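Local coordinates for ribose 5-phosphate isomerase, putative (Trypanosoma brucei brucei, PDB 6FXS), which probably interconverts ribose 5-phosphate and ribulose 5-phosphate, as expected of a type B (RpiB) sugar-phosphate isomerase, at residues V54-H59 against A70-R75. Numbering follows the deposited sequence.
Sequences VYIGPH and ALNVAR
Ile56, following Tyr55 of strand 51-55, sets its ethyl branch against Val73 and Asn72, neighbours on helix 66-78. Its CG1 lies 3.8 Å from Val73 CG2, a plain apolar contact, and its CD1 follows at 4.0 Å from the same methyl. The bond from CA to CB points at the helix, and a first torsion of 57° seats CG1 between the backbone N and the carbonyl carbon; CG1 therefore makes the closest approach, with CD1 lying alongside. A long apolar side chain suits a place bordered by Val73 and, from the same helix, Tyr69 and Met76.

Val73 is short and buried, and it offers one methyl to Ile56 while its side chain also touches Ala26 of strand 23-29. Packed on both, it lies between the helix and the parallel sheet. Asn72 is less enclosed: its amide nitrogen ND2 approaches Ile56 CG1 to 3.9 Å, the two side chains running past each other in opposite directions. CG stands anti to the backbone N (chi1 -159°), bringing the amide alongside the hydrocarbon, where its contact with Ile56 is van der Waals, with no hydrogen bond to 54-59.

Within 54-59, the tyrosyl OH of Tyr55 bonds to Pro58 O at 2.7 Å, in the carbonyl plane on a lone pair, and Gly57 N lies over one face of the Tyr55 ring. This bond ties Tyr55 to the loop carrying the cis peptide before Pro58, just beyond Ile56. The contact belongs to the strand-to-helix half of a beta-alpha unit, on a strand outermost within this chain, in the Rossmann-like alpha/beta fold of the family. With no hydrogen bond between the two segments, the direct contact is small and van der Waals in nature, an Ile-Val pair bordered by a polar amide.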
loop_
_atom_site.group_PDB
_atom_site.type_symbol
_atom_site.label_atom_id
_atom_site.label_comp_id
_atom_site.label_asym_id
_atom_site.label_seq_id
_atom_site.Cartn_x
_atom_site.Cartn_y
_atom_site.Cartn_z
ATOM N N VAL B 54 1.289 -2.758 -27.503
ATOM C CA VAL B 54 0.326 -3.421 -28.324
ATOM C C VAL B 54 -0.889 -3.754 -27.454
ATOM O O VAL B 54 -0.922 -4.822 -26.758
ATOM C CB VAL B 54 0.938 -4.729 -28.916
ATOM C CG1 VAL B 54 0.007 -5.359 -29.897
ATOM C CG2 VAL B 54 2.342 -4.518 -29.503
ATOM N N TYR B 55 -1.887 -2.878 -27.453
ATOM C CA TYR B 55 -3.125 -3.111 -26.671
ATOM C C TYR B 55 -4.040 -4.108 -27.369
ATOM O O TYR B 55 -4.489 -3.810 -28.469
ATOM C CB TYR B 55 -3.891 -1.800 -26.445
ATOM C CG TYR B 55 -5.142 -1.984 -25.583
ATOM C CD1 TYR B 55 -5.024 -2.442 -24.251
ATOM C CD2 TYR B 55 -6.431 -1.640 -26.055
ATOM C CE1 TYR B 55 -6.129 -2.628 -23.446
ATOM C CE2 TYR B 55 -7.545 -1.824 -25.272
ATOM C CZ TYR B 55 -7.391 -2.300 -23.934
ATOM O OH TYR B 55 -8.466 -2.528 -23.106
ATOM N N ILE B 56 -4.339 -5.254 -26.752
ATOM C CA ILE B 56 -5.042 -6.312 -27.407
ATOM C C ILE B 56 -6.497 -6.406 -26.987
ATOM O O ILE B 56 -7.158 -7.359 -27.356
ATOM C CB ILE B 56 -4.383 -7.731 -27.302
ATOM C CG1 ILE B 56 -4.161 -8.185 -25.858
ATOM C CG2 ILE B 56 -3.064 -7.834 -28.077
ATOM C CD1 ILE B 56 -5.373 -8.439 -25.030
ATOM N N GLY B 57 -6.984 -5.468 -26.191
ATOM C CA GLY B 57 -8.421 -5.408 -25.875
ATOM C C GLY B 57 -8.697 -5.546 -24.356
ATOM O O GLY B 57 -7.724 -5.736 -23.579
ATOM N N PRO B 58 -9.962 -5.401 -23.914
ATOM C CA PRO B 58 -11.099 -5.130 -24.802
ATOM C C PRO B 58 -11.188 -3.691 -25.309
ATOM O O PRO B 58 -10.533 -2.735 -24.818
ATOM C CB PRO B 58 -12.322 -5.509 -23.947
ATOM C CG PRO B 58 -11.880 -5.178 -22.521
ATOM C CD PRO B 58 -10.374 -5.267 -22.487
ATOM N N HIS B 59 -11.996 -3.518 -26.364
ATOM C CA HIS B 59 -12.042 -2.223 -26.995
ATOM C C HIS B 59 -13.313 -1.469 -26.673
ATOM O O HIS B 59 -13.538 -0.381 -27.241
ATOM C CB HIS B 59 -11.826 -2.416 -28.472
ATOM C CG HIS B 59 -10.569 -3.146 -28.786
ATOM N ND1 HIS B 59 -9.320 -2.584 -28.631
ATOM C CD2 HIS B 59 -10.362 -4.391 -29.274
ATOM C CE1 HIS B 59 -8.405 -3.444 -29.018
ATOM N NE2 HIS B 59 -9.004 -4.547 -29.402
ATOM N N ALA B 70 -5.947 -12.181 -20.137
ATOM C CA ALA B 70 -4.714 -12.677 -19.467
ATOM C C ALA B 70 -3.948 -13.703 -20.267
ATOM O O ALA B 70 -2.761 -13.602 -20.460
ATOM C CB ALA B 70 -5.082 -13.311 -18.137
ATOM N N LEU B 71 -4.680 -14.723 -20.691
ATOM C CA LEU B 71 -4.082 -15.837 -21.376
ATOM C C LEU B 71 -3.586 -15.444 -22.774
ATOM O O LEU B 71 -2.583 -15.956 -23.250
ATOM C CB LEU B 71 -5.087 -16.930 -21.497
ATOM C CG LEU B 71 -5.418 -17.600 -20.161
ATOM C CD1 LEU B 71 -6.717 -18.368 -20.264
ATOM C CD2 LEU B 71 -4.229 -18.492 -19.710
ATOM N N ASN B 72 -4.289 -14.523 -23.380
ATOM C CA ASN B 72 -3.908 -13.946 -24.658
ATOM C C ASN B 72 -2.543 -13.192 -24.601
ATOM O O ASN B 72 -1.638 -13.472 -25.404
ATOM C CB ASN B 72 -4.991 -12.970 -25.021
ATOM C CG ASN B 72 -5.030 -12.667 -26.474
ATOM O OD1 ASN B 72 -5.946 -13.130 -27.139
ATOM N ND2 ASN B 72 -4.068 -11.887 -26.987
ATOM N N VAL B 73 -2.420 -12.245 -23.663
ATOM C CA VAL B 73 -1.135 -11.547 -23.401
ATOM C C VAL B 73 -0.075 -12.541 -23.001
ATOM O O VAL B 73 1.043 -12.515 -23.513
ATOM C CB VAL B 73 -1.277 -10.436 -22.349
ATOM C CG1 VAL B 73 0.076 -9.896 -21.919
ATOM C CG2 VAL B 73 -2.094 -9.286 -22.923
ATOM N N ALA B 74 -0.438 -13.460 -22.104
ATOM C CA ALA B 74 0.573 -14.388 -21.571
ATOM C C ALA B 74 1.112 -15.271 -22.685
ATOM O O ALA B 74 2.309 -15.500 -22.786
ATOM C CB ALA B 74 0.000 -15.245 -20.455
ATOM N N ARG B 75 0.203 -15.791 -23.486
ATOM C CA ARG B 75 0.628 -16.681 -24.607
ATOM C C ARG B 75 1.526 -15.958 -25.591
ATOM O O ARG B 75 2.503 -16.534 -26.051
ATOM C CB ARG B 75 -0.590 -17.311 -25.307
ATOM C CG ARG B 75 -1.108 -18.406 -24.424
ATOM C CD ARG B 75 -2.408 -18.975 -24.893
ATOM N NE ARG B 75 -2.808 -20.037 -23.940
ATOM C CZ ARG B 75 -4.070 -20.309 -23.616
ATOM N NH1 ARG B 75 -5.071 -19.597 -24.134
ATOM N NH2 ARG B 75 -4.345 -21.299 -22.776
#